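Local coordinates for D,D-dipeptidase/D,D-carboxypeptidase (Enterococcus faecalis, PDB 4MUQ), which probably cleaves D-Ala-D-Ala-type peptides as a zinc-dependent D,D-peptidase of the hedgehog/D,D-peptidase fold, an activity associated with vancomycin resistance, at residues I6-E11 with T225-P230; I62-S67 with D133-E138; Y174-I179 with V246-R251; D200-F205 with E214-P219. One frame throughout, in Å; residues are numbered along the deposited sequence. Where two conformers were deposited one is given.

Contact 1 (I6-E11 with T225-P230); sequences IELEKE and TLIKIP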
# COMPACT_ATOMS: atom_id res chain seq x y z
N ILE A 6 0.23 -0.69 24.90
CA ILE A 6 0.99 0.10 23.95
C ILE A 6 0.47 1.53 23.99
O ILE A 6 -0.73 1.77 23.85
CB ILE A 6 0.83 -0.46 22.52
CG1 ILE A 6 1.10 -1.96 22.50
CG2 ILE A 6 1.73 0.29 21.54
CD1 ILE A 6 2.54 -2.34 22.80
N GLU A 7 1.38 2.46 24.20
CA GLU A 7 1.04 3.87 24.32
C GLU A 7 1.54 4.62 23.09
O GLU A 7 2.75 4.66 22.83
CB GLU A 7 1.68 4.42 25.58
CG GLU A 7 1.39 5.86 25.90
CD GLU A 7 2.01 6.27 27.22
OE1 GLU A 7 3.08 6.92 27.19
OE2 GLU A 7 1.45 5.91 28.29
N LEU A 8 0.63 5.22 22.33
CA LEU A 8 0.99 5.88 21.08
C LEU A 8 0.71 7.37 21.08
O LEU A 8 -0.34 7.82 21.55
CB LEU A 8 0.27 5.23 19.90
CG LEU A 8 0.48 3.73 19.70
CD1 LEU A 8 -0.57 2.93 20.45
CD2 LEU A 8 0.45 3.37 18.24
N GLU A 9 1.64 8.15 20.54
CA GLU A 9 1.41 9.58 20.36
C GLU A 9 0.52 9.77 19.13
O GLU A 9 0.54 8.94 18.23
CB GLU A 9 2.73 10.33 20.17
CG GLU A 9 3.70 10.20 21.35
CD GLU A 9 3.11 10.68 22.66
OE1 GLU A 9 2.27 11.61 22.64
OE2 GLU A 9 3.48 10.13 23.72
N LYS A 10 -0.25 10.86 19.11
CA LYS A 10 -1.19 11.08 18.01
C LYS A 10 -0.50 11.10 16.64
O LYS A 10 -1.06 10.63 15.65
CB LYS A 10 -2.02 12.35 18.20
CG LYS A 10 -2.95 12.61 17.02
CD LYS A 10 -4.14 13.49 17.35
CE LYS A 10 -5.13 13.45 16.20
NZ LYS A 10 -6.22 14.45 16.36
N GLU A 11 0.73 11.60 16.60
CA GLU A 11 1.42 11.71 15.31
C GLU A 11 1.73 10.34 14.69
O GLU A 11 2.02 10.25 13.50
CB GLU A 11 2.69 12.57 15.42
CG GLU A 11 3.87 11.89 16.07
CD GLU A 11 4.05 12.29 17.52
OE1 GLU A 11 3.20 13.06 18.04
OE2 GLU A 11 5.03 11.84 18.14
N THR A 225 -2.78 7.53 22.93
CA THR A 225 -3.78 6.50 22.70
C THR A 225 -3.27 5.21 23.34
O THR A 225 -2.10 4.85 23.17
CB THR A 225 -4.00 6.29 21.19
OG1 THR A 225 -4.51 7.50 20.62
CG2 THR A 225 -5.00 5.17 20.93
N LEU A 226 -4.13 4.54 24.09
CA LEU A 226 -3.73 3.31 24.76
C LEU A 226 -4.35 2.09 24.10
O LEU A 226 -5.57 2.02 23.90
CB LEU A 226 -4.11 3.37 26.24
CG LEU A 226 -3.51 4.56 26.96
CD1 LEU A 226 -4.09 4.67 28.36
CD2 LEU A 226 -2.00 4.43 27.02
N ILE A 227 -3.50 1.13 23.75
CA ILE A 227 -3.91 -0.10 23.09
C ILE A 227 -3.39 -1.26 23.92
O ILE A 227 -2.27 -1.21 24.42
CB ILE A 227 -3.33 -0.18 21.67
CG1 ILE A 227 -3.91 0.93 20.79
CG2 ILE A 227 -3.61 -1.53 21.03
CD1 ILE A 227 -3.38 0.94 19.37
N LYS A 228 -4.20 -2.30 24.11
CA LYS A 228 -3.69 -3.48 24.79
C LYS A 228 -3.57 -4.69 23.86
O LYS A 228 -4.41 -4.94 23.00
CB LYS A 228 -4.48 -3.80 26.06
CG LYS A 228 -5.94 -4.10 25.86
CD LYS A 228 -6.54 -4.63 27.14
CE LYS A 228 -7.93 -5.17 26.92
NZ LYS A 228 -7.96 -6.22 25.86
N ILE A 229 -2.47 -5.43 24.05
CA ILE A 229 -2.07 -6.51 23.17
C ILE A 229 -1.69 -7.71 24.02
O ILE A 229 -1.10 -7.54 25.09
CB ILE A 229 -0.82 -6.10 22.36
CG1 ILE A 229 -1.05 -4.78 21.63
CG2 ILE A 229 -0.42 -7.19 21.38
CD1 ILE A 229 -1.98 -4.87 20.44
N PRO A 230 -2.04 -8.93 23.57
CA PRO A 230 -1.51 -10.10 24.28
C PRO A 230 -0.00 -10.21 24.09
O PRO A 230 0.50 -10.01 22.99
CB PRO A 230 -2.22 -11.27 23.59
CG PRO A 230 -3.45 -10.67 22.99
CD PRO A 230 -3.07 -9.29 22.58
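Ile6 and Leu8 pair with Ile227 and Thr225 in a two-stranded antiparallel ribbon, formed by a strand from the very start of the chain and one more than two hundred residues later. Ile6 with Ile227 and Leu8 with Thr225 are hydrogen-bonded pairs, each closed by two backbone bonds. The bond from Ile6 N to Ile227 O is the shortest of the four, 2.6 Å and practically straight at 179°; Thr225 N to Leu8 O measures 2.8 Å. Glu7 and Leu226 form the non-hydrogen-bonded pair between them, where Leu226 CA approaches Ile6 O at 3.5 Å in a CA-H...O contact.

The hydrogen-bonded pairs send their side chains to one face, which packs on the four-stranded sheet of strands 203-205, 213-219, 244-250 and 234-239. Beta-branched and other bulky aliphatic side chains suit this largely buried face. Ile6 holds CG1 beside its backbone N (chi1 -51°), and this branch reaches Ile229 CG1 at 3.7 Å, the two side chains crossing obliquely; Tyr235 and Ile237 lie against Ile6 as well. Thr225 is the polar exception: its hydroxyl is satisfied by the backbone N of Lys221, while its methyl faces Val218. On the other face Glu7 and Leu226 run side by side and point the same way, Glu7 CG lying 3.8 Å from Leu226 CD2 and the exposed glutamate also bringing OE2 near the same methyl. Leu8 reaches across the buried face with one methyl, CD1, which lies 3.6 Å from Ile227 CD1.

Contact 2 (I62-S67 with D133-E138); sequences ISAGNS and DGICDE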
# COMPACT_ATOMS: atom_id res chain seq x y z
N ILE A 62 5.43 -16.86 -9.18
CA ILE A 62 4.87 -16.88 -10.52
C ILE A 62 5.92 -17.11 -11.62
O ILE A 62 5.60 -17.09 -12.80
CB ILE A 62 4.11 -15.57 -10.84
CG1 ILE A 62 5.09 -14.39 -10.94
CG2 ILE A 62 3.05 -15.30 -9.78
CD1 ILE A 62 4.43 -13.08 -11.33
N SER A 63 7.17 -17.33 -11.21
CA SER A 63 8.28 -17.53 -12.16
C SER A 63 8.38 -16.40 -13.19
O SER A 63 8.44 -16.65 -14.40
CB SER A 63 8.16 -18.89 -12.85
OG SER A 63 8.17 -19.94 -11.90
N ALA A 64 8.41 -15.17 -12.71
CA ALA A 64 8.41 -13.99 -13.57
C ALA A 64 9.69 -13.88 -14.38
O ALA A 64 9.69 -13.34 -15.48
CB ALA A 64 8.20 -12.75 -12.73
N GLY A 65 10.79 -14.39 -13.83
CA GLY A 65 12.08 -14.25 -14.47
C GLY A 65 12.43 -12.78 -14.66
O GLY A 65 12.51 -12.02 -13.69
N ASN A 66 12.61 -12.38 -15.91
CA ASN A 66 12.88 -11.00 -16.26
C ASN A 66 11.72 -10.37 -17.02
O ASN A 66 11.88 -9.29 -17.59
CB ASN A 66 14.14 -10.91 -17.11
CG ASN A 66 15.36 -11.39 -16.37
OD1 ASN A 66 15.82 -10.73 -15.44
ND2 ASN A 66 15.89 -12.54 -16.77
N SER A 67 10.57 -11.04 -17.03
CA SER A 67 9.45 -10.57 -17.83
C SER A 67 8.74 -9.35 -17.23
O SER A 67 8.08 -8.60 -17.95
CB SER A 67 8.46 -11.71 -18.11
OG SER A 67 8.02 -12.30 -16.90
N ASP A 133 -3.40 -9.92 -18.94
CA ASP A 133 -3.10 -11.21 -19.53
C ASP A 133 -1.72 -11.67 -19.13
O ASP A 133 -0.91 -10.88 -18.65
CB ASP A 133 -3.12 -11.12 -21.05
CG ASP A 133 -4.44 -10.70 -21.59
OD1 ASP A 133 -5.39 -11.49 -21.41
OD2 ASP A 133 -4.54 -9.60 -22.16
N GLY A 134 -1.46 -12.96 -19.31
CA GLY A 134 -0.12 -13.50 -19.15
C GLY A 134 0.49 -13.29 -17.78
O GLY A 134 -0.22 -13.26 -16.77
N ILE A 135 1.81 -13.14 -17.77
CA ILE A 135 2.58 -13.07 -16.53
C ILE A 135 2.18 -11.88 -15.65
O ILE A 135 2.17 -12.00 -14.43
CB ILE A 135 4.11 -13.06 -16.83
CG1 ILE A 135 4.91 -13.28 -15.54
CG2 ILE A 135 4.54 -11.79 -17.55
CD1 ILE A 135 4.65 -14.63 -14.89
N CYS A 136 1.83 -10.75 -16.27
CA CYS A 136 1.43 -9.58 -15.50
C CYS A 136 0.15 -9.85 -14.73
O CYS A 136 -0.01 -9.40 -13.59
CB CYS A 136 1.26 -8.35 -16.40
SG CYS A 136 2.78 -7.81 -17.18
N ASP A 137 -0.77 -10.58 -15.35
CA ASP A 137 -2.01 -10.92 -14.67
C ASP A 137 -1.81 -12.01 -13.62
O ASP A 137 -2.52 -12.04 -12.61
CB ASP A 137 -3.10 -11.34 -15.65
CG ASP A 137 -4.49 -11.08 -15.09
OD1 ASP A 137 -4.72 -9.97 -14.58
OD2 ASP A 137 -5.32 -12.01 -15.12
N GLU A 138 -0.83 -12.89 -13.84
CA GLU A 138 -0.44 -13.84 -12.80
C GLU A 138 0.04 -13.09 -11.57
O GLU A 138 -0.31 -13.44 -10.44
CB GLU A 138 0.65 -14.78 -13.30
CG GLU A 138 0.17 -15.85 -14.27
CD GLU A 138 1.21 -16.95 -14.47
OE1 GLU A 138 1.56 -17.23 -15.63
OE2 GLU A 138 1.66 -17.54 -13.46
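Ile62, Ala64 and Ser67 meet Ile135 in a small, mainly apolar contact without hydrogen bonds, where the loop between helix 49-62 and strand 68-72 lies against the first turn of helix 134-142. Ile135 fills it. Its CG1 is anti to the backbone N (chi1 -168°), and the chain ends in CD1, 3.4 Å from Ile62 O and 3.9 Å from Ile62 CD1; the two isoleucine side chains cross at about a right angle. Ala64, whose small side chain lets the backbone come close, brings its CA within 4.0 Å of the same CD1. Ser67 CB lies 4.0 Å from Ile135 CG2; the serine was modelled in two conformers, so its hydroxyl contact is uncertain. Glu138 lies along the margin, its backbone O 3.9 Å from Ile62 CG2 and its OE2 4.1 Å from Ile62 CB.

The loop owes its shape to a helix C-cap and a tight turn. Ser63 ends the helix in a Schellman motif with positive phi, and a type II' turn follows from Ala64 to Ser67. Gly65 takes the positive-phi corner that glycine favours. Beyond the two segments, Phe139 and Ala142 of helix 134-142 continue the packing on Ile62, and Ile68 at the start of strand 68-72 touches both isoleucines.

Contact 3 (Y174-I179 with V246-R251); sequences YPHSKI and VVTIWR. With PE3 (3,6,9,12,15,18,21,24,27,30,33,36,39-tridecaoxahentetracontane-1,41-diol), chain I.
His176 and Thr248 reach toward each other tip to tip and share a hydrogen bond of 2.9 Å between NE2 and OG1, the one polar link in a contact that is buried here and more open round Tyr174 and Trp250. His176 CG is anti to the carbonyl carbon (chi1 -49°), and the ring beyond it comes nearer the strand. The threonine oxygen sits at the edge of the imidazole, in its plane. Val246 slides past the ring in the opposite direction, its CG1 4.1 Å from His176 CE1. At the other ring nitrogen, ND1 bonds to Tyr190 OH, so both nitrogens of this buried ring have partners and its rotation is fixed. Pro175 adds apolar packing, its CD 4.2 Å from Thr248 CG2.

These residues dock the start of helix 176-183 onto strand 244-250, an inner strand of the C-terminal antiparallel sheet. Pro175, preceded by a cis peptide bond, occupies the N-cap position; a proline suits it, since the first turn needs no N-H there to bond backward.

Toward the surface two large aromatics take over. Tyr174 and Trp250 cross at about a right angle, with Trp250 CH2 at the edge of the tyrosine ring, 3.8 Å from Tyr174 CD2. Trp250 CZ2 also comes 3.5 Å from Tyr174 O, and its indole N-H is taken by Gln236. On this looser side a polyethylene glycol molecule lies over one indole face, its C42 3.8 Å above the plane and offset toward the rim.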
# COMPACT_ATOMS: atom_id res chain seq x y z
N TYR A 174 -0.56 -8.47 4.44
CA TYR A 174 -1.53 -9.54 4.63
C TYR A 174 -2.03 -9.47 6.07
O TYR A 174 -1.25 -9.20 6.98
CB TYR A 174 -0.83 -10.88 4.37
CG TYR A 174 -1.72 -12.09 4.35
CD1 TYR A 174 -2.39 -12.47 3.19
CD2 TYR A 174 -1.89 -12.87 5.49
CE1 TYR A 174 -3.20 -13.58 3.16
CE2 TYR A 174 -2.71 -13.99 5.47
CZ TYR A 174 -3.35 -14.34 4.30
OH TYR A 174 -4.17 -15.45 4.28
N PRO A 175 -3.33 -9.75 6.31
CA PRO A 175 -4.37 -10.21 5.38
C PRO A 175 -5.21 -9.08 4.80
O PRO A 175 -6.19 -9.35 4.10
CB PRO A 175 -5.25 -11.09 6.28
CG PRO A 175 -5.20 -10.36 7.60
CD PRO A 175 -3.80 -9.78 7.71
N HIS A 176 -4.85 -7.83 5.09
CA HIS A 176 -5.63 -6.70 4.61
C HIS A 176 -5.85 -6.75 3.11
O HIS A 176 -6.96 -6.50 2.63
CB HIS A 176 -4.96 -5.39 5.02
CG HIS A 176 -4.61 -5.37 6.47
ND1 HIS A 176 -5.55 -5.18 7.47
CD2 HIS A 176 -3.44 -5.61 7.09
CE1 HIS A 176 -4.96 -5.27 8.64
NE2 HIS A 176 -3.68 -5.54 8.44
N SER A 177 -4.80 -7.07 2.36
CA SER A 177 -4.91 -7.14 0.90
C SER A 177 -5.91 -8.20 0.45
O SER A 177 -6.60 -8.01 -0.56
CB SER A 177 -3.54 -7.40 0.28
OG SER A 177 -2.96 -8.57 0.82
N LYS A 178 -5.99 -9.29 1.19
CA LYS A 178 -6.90 -10.38 0.86
C LYS A 178 -8.33 -10.00 1.18
O LYS A 178 -9.25 -10.29 0.41
CB LYS A 178 -6.50 -11.66 1.60
CG LYS A 178 -7.23 -12.90 1.13
CD LYS A 178 -6.85 -13.21 -0.31
CE LYS A 178 -7.46 -14.54 -0.75
NZ LYS A 178 -7.02 -14.91 -2.12
N ILE A 179 -8.53 -9.34 2.33
CA ILE A 179 -9.86 -8.89 2.71
C ILE A 179 -10.35 -7.88 1.68
O ILE A 179 -11.51 -7.92 1.28
CB ILE A 179 -9.84 -8.27 4.12
CG1 ILE A 179 -9.41 -9.32 5.14
CG2 ILE A 179 -11.20 -7.70 4.49
CD1 ILE A 179 -9.02 -8.73 6.47
N VAL A 246 -5.03 0.88 13.12
CA VAL A 246 -5.51 -0.46 12.83
C VAL A 246 -4.55 -1.47 13.45
O VAL A 246 -3.33 -1.42 13.21
CB VAL A 246 -5.62 -0.70 11.32
CG1 VAL A 246 -6.06 -2.13 11.04
CG2 VAL A 246 -6.61 0.28 10.73
N VAL A 247 -5.10 -2.37 14.25
CA VAL A 247 -4.32 -3.36 14.98
C VAL A 247 -4.58 -4.74 14.39
O VAL A 247 -5.74 -5.14 14.21
CB VAL A 247 -4.69 -3.36 16.49
CG1 VAL A 247 -3.87 -4.39 17.24
CG2 VAL A 247 -4.51 -1.97 17.07
N THR A 248 -3.50 -5.47 14.11
CA THR A 248 -3.58 -6.81 13.54
C THR A 248 -2.94 -7.79 14.51
O THR A 248 -1.76 -7.65 14.85
CB THR A 248 -2.88 -6.89 12.16
OG1 THR A 248 -3.45 -5.92 11.28
CG2 THR A 248 -3.04 -8.26 11.54
N ILE A 249 -3.71 -8.77 14.98
CA ILE A 249 -3.24 -9.73 15.97
C ILE A 249 -3.25 -11.12 15.37
O ILE A 249 -4.28 -11.58 14.87
CB ILE A 249 -4.16 -9.74 17.21
CG1 ILE A 249 -4.33 -8.34 17.79
CG2 ILE A 249 -3.64 -10.73 18.25
CD1 ILE A 249 -3.05 -7.73 18.27
N TRP A 250 -2.11 -11.80 15.42
CA TRP A 250 -2.00 -13.15 14.91
C TRP A 250 -2.13 -14.11 16.10
O TRP A 250 -1.33 -14.08 17.04
CB TRP A 250 -0.67 -13.33 14.16
CG TRP A 250 -0.50 -12.31 13.03
CD1 TRP A 250 -0.43 -10.95 13.15
CD2 TRP A 250 -0.38 -12.59 11.63
NE1 TRP A 250 -0.27 -10.37 11.91
CE2 TRP A 250 -0.24 -11.35 10.96
CE3 TRP A 250 -0.37 -13.77 10.87
CZ2 TRP A 250 -0.09 -11.26 9.57
CZ3 TRP A 250 -0.22 -13.68 9.50
CH2 TRP A 250 -0.09 -12.44 8.86
N ARG A 251 -3.17 -14.94 16.06
CA ARG A 251 -3.53 -15.81 17.17
C ARG A 251 -2.67 -17.07 17.22
O ARG A 251 -1.98 -17.39 16.26
CB ARG A 251 -5.01 -16.17 17.11
CG ARG A 251 -5.94 -15.01 17.41
CD ARG A 251 -5.65 -14.45 18.79
NE ARG A 251 -6.67 -13.49 19.23
CZ ARG A 251 -6.75 -13.02 20.47
NH1 ARG A 251 -5.88 -13.42 21.39
NH2 ARG A 251 -7.70 -12.16 20.80
O43 PE3 I . 4.17 -13.18 11.22
C42 PE3 I . 3.57 -12.26 10.30
C41 PE3 I . 4.30 -10.92 10.33
O40 PE3 I . 4.26 -10.32 11.64
C39 PE3 I . 4.95 -9.05 11.63
C38 PE3 I . 4.95 -8.35 12.99
O37 PE3 I . 5.60 -9.14 14.00

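Contact 4 (D200-F205 with E214-P219); sequences DNKYLF and EIYYVP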
# COMPACT_ATOMS: atom_id res chain seq x y z
N ASP A 200 -13.94 -4.35 20.91
CA ASP A 200 -14.96 -5.21 21.50
C ASP A 200 -15.84 -5.88 20.44
O ASP A 200 -16.75 -6.64 20.78
CB ASP A 200 -15.78 -4.44 22.53
CG ASP A 200 -14.96 -4.05 23.75
OD1 ASP A 200 -14.00 -4.79 24.08
OD2 ASP A 200 -15.28 -3.02 24.38
N ASN A 201 -15.56 -5.60 19.17
CA ASN A 201 -16.12 -6.39 18.07
C ASN A 201 -15.12 -6.49 16.93
O ASN A 201 -15.28 -5.89 15.86
CB ASN A 201 -17.49 -5.86 17.61
CG ASN A 201 -17.42 -4.49 16.95
OD1 ASN A 201 -16.80 -3.56 17.48
ND2 ASN A 201 -18.05 -4.36 15.79
N LYS A 202 -14.05 -7.24 17.18
CA LYS A 202 -12.95 -7.39 16.24
C LYS A 202 -13.39 -8.09 14.96
O LYS A 202 -14.34 -8.88 14.96
CB LYS A 202 -11.81 -8.17 16.88
CG LYS A 202 -11.23 -7.54 18.13
CD LYS A 202 -10.02 -8.34 18.63
CE LYS A 202 -9.42 -7.72 19.89
NZ LYS A 202 -9.97 -8.33 21.13
N TYR A 203 -12.69 -7.80 13.87
CA TYR A 203 -12.87 -8.53 12.62
C TYR A 203 -12.06 -9.82 12.68
O TYR A 203 -10.90 -9.81 13.10
CB TYR A 203 -12.41 -7.68 11.42
CG TYR A 203 -12.60 -8.37 10.08
CD1 TYR A 203 -13.79 -8.24 9.38
CD2 TYR A 203 -11.59 -9.16 9.54
CE1 TYR A 203 -13.97 -8.87 8.16
CE2 TYR A 203 -11.77 -9.80 8.32
CZ TYR A 203 -12.95 -9.65 7.63
OH TYR A 203 -13.13 -10.29 6.43
N LEU A 204 -12.66 -10.93 12.26
CA LEU A 204 -11.98 -12.21 12.26
C LEU A 204 -11.60 -12.66 10.85
O LEU A 204 -12.47 -12.84 9.99
CB LEU A 204 -12.85 -13.29 12.93
CG LEU A 204 -12.25 -14.70 12.88
CD1 LEU A 204 -10.94 -14.74 13.64
CD2 LEU A 204 -13.23 -15.72 13.45
N PHE A 205 -10.31 -12.85 10.61
CA PHE A 205 -9.83 -13.41 9.35
C PHE A 205 -9.30 -14.81 9.59
O PHE A 205 -8.40 -15.02 10.40
CB PHE A 205 -8.74 -12.52 8.72
CG PHE A 205 -8.21 -13.03 7.40
CD1 PHE A 205 -8.79 -12.62 6.20
CD2 PHE A 205 -7.15 -13.92 7.36
CE1 PHE A 205 -8.31 -13.09 4.99
CE2 PHE A 205 -6.67 -14.40 6.15
CZ PHE A 205 -7.25 -13.98 4.96
N GLU A 214 -7.03 -11.50 13.94
CA GLU A 214 -8.05 -10.52 14.29
C GLU A 214 -7.57 -9.12 13.97
O GLU A 214 -6.38 -8.81 14.12
CB GLU A 214 -8.41 -10.61 15.77
CG GLU A 214 -9.20 -11.85 16.13
CD GLU A 214 -9.73 -11.81 17.55
OE1 GLU A 214 -8.91 -11.90 18.49
OE2 GLU A 214 -10.96 -11.67 17.72
N ILE A 215 -8.49 -8.28 13.51
CA ILE A 215 -8.17 -6.91 13.12
C ILE A 215 -9.20 -5.98 13.74
O ILE A 215 -10.40 -6.28 13.76
CB ILE A 215 -8.23 -6.75 11.60
CG1 ILE A 215 -7.26 -7.73 10.94
CG2 ILE A 215 -7.85 -5.34 11.19
CD1 ILE A 215 -7.43 -7.80 9.45
N TYR A 216 -8.74 -4.85 14.27
CA TYR A 216 -9.67 -3.86 14.81
C TYR A 216 -9.12 -2.45 14.73
O TYR A 216 -7.91 -2.23 14.60
CB TYR A 216 -10.12 -4.22 16.25
CG TYR A 216 -9.02 -4.28 17.29
CD1 TYR A 216 -8.79 -3.21 18.15
CD2 TYR A 216 -8.24 -5.42 17.43
CE1 TYR A 216 -7.81 -3.27 19.12
CE2 TYR A 216 -7.25 -5.48 18.40
CZ TYR A 216 -7.04 -4.41 19.23
OH TYR A 216 -6.06 -4.47 20.20
N TYR A 217 -10.04 -1.49 14.80
CA TYR A 217 -9.72 -0.08 14.73
C TYR A 217 -9.74 0.54 16.12
O TYR A 217 -10.58 0.17 16.95
CB TYR A 217 -10.75 0.63 13.83
CG TYR A 217 -10.66 2.13 13.85
CD1 TYR A 217 -9.67 2.80 13.13
CD2 TYR A 217 -11.56 2.89 14.58
CE1 TYR A 217 -9.60 4.18 13.14
CE2 TYR A 217 -11.49 4.26 14.60
CZ TYR A 217 -10.51 4.90 13.87
OH TYR A 217 -10.44 6.28 13.90
N VAL A 218 -8.81 1.46 16.36
CA VAL A 218 -8.74 2.21 17.61
C VAL A 218 -8.65 3.69 17.25
O VAL A 218 -7.68 4.11 16.63
CB VAL A 218 -7.50 1.82 18.44
CG1 VAL A 218 -7.43 2.64 19.72
CG2 VAL A 218 -7.52 0.33 18.76
N PRO A 219 -9.65 4.49 17.63
CA PRO A 219 -9.56 5.92 17.33
C PRO A 219 -8.45 6.61 18.12
O PRO A 219 -8.23 6.30 19.30
CB PRO A 219 -10.93 6.45 17.79
CG PRO A 219 -11.36 5.50 18.87
CD PRO A 219 -10.86 4.15 18.40
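Tyr203 and Ile215 are the hydrogen-bonded pair of a beta hairpin, in which the edge strand 203-205 runs antiparallel to strand 213-219. Two backbone bonds join them, Tyr203 N to Ile215 O at 2.8 Å and Ile215 N to Tyr203 O at 2.9 Å. In the adjoining non-hydrogen-bonded pair of Leu204 and Glu214, Glu214 CA comes 3.2 Å from Tyr203 O, a CA-H...O contact.

The packing is divided between the two faces. Tyr203 and Ile215 turn toward helix 176-183, where both meet Ile179, and their CB atoms lie 4.3 Å apart. On the opposite face Leu204 CD1 touches the CG of Glu214. Lys202 spreads its methylenes here, CD standing 3.6 Å from Glu214 OE2. Tyr216 CG lies between the backbone N and the carbonyl carbon (chi1 62°), and its ring runs alongside the lysine, with Lys202 CE 3.5 Å from Tyr216 CE2. A long flexible chain suits this edge, since its methylenes can cover neighbours while NZ reaches a weak hydrogen bond to Glu199 O.

Charge enters last. Glu214 directs OE1 into a salt bridge with Arg251. Any pull from the lysine is probably modest, for Lys202 NZ stands 4.6 Å from Glu214 OE1, too distant for a second bridge.

Contacts 1, 3 and 4 gather round the C-terminal antiparallel sheet, whereas contact 2 lies on the opposite side of the chain's centre from contact 1, their centres about 41 Å apart. Contact 3 is the most buried; the other three are partly buried. Contacts 3 and 4 share the sheet directly, strands 244-250 and 213-219 being neighbours joined by backbone bonds such as Ile249 N to Glu214 O (2.8 Å). Contact 1 lays its ribbon on the same sheet through packing such as Ile229 on Ile249. Strand pairing dominates contacts 1 and 4, a single side-chain hydrogen bond marks contact 3, and contact 2 has no hydrogen bond across it and relies mainly on packing round an isoleucine.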